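Local coordinates for protein N-acetylmuramoyl-L-alanine amidase (Peptoclostridium difficile, PDB 4RN7) that probably hydrolyses the amide bond between N-acetylmuramic acid and L-alanine in bacterial peptidoglycan, through a zinc-dependent amidase domain that makes up this chain, at residues 108-111 with 112-116. Numbering follows the deposited sequence.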
loop_
_atom_site.group_PDB
_atom_site.type_symbol
_atom_site.label_atom_id
_atom_site.label_comp_id
_atom_site.label_asym_id
_atom_site.label_seq_id
_atom_site.Cartn_x
_atom_site.Cartn_y
_atom_site.Cartn_z
ATOM N N LYS A 108 -7.695 2.182 11.729
ATOM C CA LYS A 108 -8.094 3.539 11.377
ATOM C C LYS A 108 -6.976 4.512 11.745
ATOM O O LYS A 108 -6.643 5.422 10.976
ATOM C CB LYS A 108 -9.395 3.915 12.091
ATOM C CG LYS A 108 -9.846 5.356 11.852
ATOM C CD LYS A 108 -11.226 5.610 12.448
ATOM C CE LYS A 108 -11.740 6.988 12.062
ATOM N NZ LYS A 108 -13.161 7.203 12.457
ATOM N N GLU A 109 -6.391 4.303 12.922
ATOM C CA GLU A 109 -5.281 5.126 13.388
ATOM C C GLU A 109 -4.042 4.958 12.487
ATOM O O GLU A 109 -3.376 5.938 12.135
ATOM C CB GLU A 109 -4.959 4.785 14.847
ATOM C CG GLU A 109 -6.019 5.247 15.868
ATOM C CD GLU A 109 -7.380 4.569 15.711
ATOM O OE1 GLU A 109 -7.436 3.380 15.330
ATOM O OE2 GLU A 109 -8.404 5.233 15.969
ATOM N N LEU A 110 -3.744 3.716 12.117
ATOM C CA LEU A 110 -2.639 3.427 11.201
ATOM C C LEU A 110 -2.847 4.134 9.861
ATOM O O LEU A 110 -1.924 4.738 9.314
ATOM C CB LEU A 110 -2.514 1.912 10.986
ATOM C CG LEU A 110 -1.557 1.409 9.898
ATOM C CD1 LEU A 110 -0.112 1.819 10.184
ATOM C CD2 LEU A 110 -1.667 -0.106 9.746
ATOM N N ALA A 111 -4.072 4.058 9.345
ATOM C CA ALA A 111 -4.428 4.689 8.081
ATOM C C ALA A 111 -4.203 6.199 8.116
ATOM O O ALA A 111 -3.632 6.765 7.185
ATOM C CB ALA A 111 -5.880 4.376 7.719
ATOM N N GLN A 112 -4.664 6.853 9.178
ATOM C CA GLN A 112 -4.526 8.303 9.258
ATOM C C GLN A 112 -3.060 8.728 9.373
ATOM O O GLN A 112 -2.630 9.692 8.730
ATOM C CB GLN A 112 -5.343 8.877 10.417
ATOM C CG GLN A 112 -5.373 10.403 10.434
ATOM C CD GLN A 112 -5.990 10.996 9.172
ATOM O OE1 GLN A 112 -7.211 11.113 9.066
ATOM N NE2 GLN A 112 -5.145 11.369 8.207
ATOM N N THR A 113 -2.296 8.008 10.191
ATOM C CA THR A 113 -0.887 8.331 10.392
ATOM C C THR A 113 -0.099 8.175 9.087
ATOM O O THR A 113 0.641 9.084 8.688
ATOM C CB THR A 113 -0.279 7.480 11.522
ATOM O OG1 THR A 113 -0.987 7.751 12.737
ATOM C CG2 THR A 113 1.190 7.808 11.721
ATOM N N VAL A 114 -0.277 7.036 8.421
ATOM C CA VAL A 114 0.378 6.799 7.136
ATOM C C VAL A 114 -0.072 7.822 6.085
ATOM O O VAL A 114 0.764 8.450 5.427
ATOM C CB VAL A 114 0.165 5.356 6.653
ATOM C CG1 VAL A 114 0.548 5.211 5.179
ATOM C CG2 VAL A 114 0.983 4.386 7.520
ATOM N N GLN A 115 -1.381 8.013 5.947
ATOM C CA GLN A 115 -1.908 9.007 4.995
ATOM C C GLN A 115 -1.345 10.417 5.205
ATOM O O GLN A 115 -0.889 11.057 4.251
ATOM C CB GLN A 115 -3.439 9.038 5.043
ATOM C CG GLN A 115 -4.073 10.126 4.179
ATOM C CD GLN A 115 -4.089 9.767 2.705
ATOM O OE1 GLN A 115 -3.944 8.602 2.334
ATOM N NE2 GLN A 115 -4.275 10.775 1.852
ATOM N N SER A 116 -1.367 10.903 6.443
ATOM C CA SER A 116 -0.850 12.235 6.726
ATOM C C SER A 116 0.644 12.350 6.438
ATOM O O SER A 116 1.112 13.380 5.958
ATOM C CB SER A 116 -1.145 12.622 8.171
ATOM O OG SER A 116 -2.538 12.733 8.371
#
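The carbonyl oxygen of Glu-109 is gripped twice by Thr-113, one helical turn further on. The backbone N of Thr-113 lies 3.0 Å from Glu-109 O, and the hydroxyl donates to the same oxygen with OG1 3.1 Å from Glu-109 O, the two donors approaching from opposite faces of the carbonyl plane. With chi1 at -60°, OG1 lies beside its own backbone N and turns back to the preceding turn, and the bond to Glu-109 O holds the side chain in that rotation. The amide N of Val-114 continues the i to i+4 ladder at 3.0 Å from Leu-110 O, and Gln-115 N follows at 2.9 Å from Ala-111 O. The bend at chi2 (60°) turns the chain of Gln-112 along the helix and brings NE2 within 2.9 Å of Ser-116 OG, to which it donates; the hydroxyl sits 30° out of the amide plane and the bond is markedly bent. All this belongs to helix 107-122, the crossover of the beta-alpha-beta unit joining parallel strands 95-99 and 126-131 in the mixed sheet of this Amidase_3-family zinc amidase domain. Towards that sheet, the CB of Ala-111 fits among Thr-97, Tyr-99, Ile-129 and Ile-145. Gln-115 carries its buried amide to the same side, with OE1 bonded to Thr-97 OG1 and NE2 shared between Ile-95 O and Asp-126 OD1, so both ends of the group are satisfied. Leu-110 and Val-114 lie side by side and point the same way, CD1 of Leu-110 resting 3.9 Å from CG2 of Val-114. That CG2 also sits 3.4 Å from Leu-110 O. The pair packs on Ile-145 of strand 144-151, while helix 164-185 meets Leu-110 through Tyr-181 and Val-114 through Val-178.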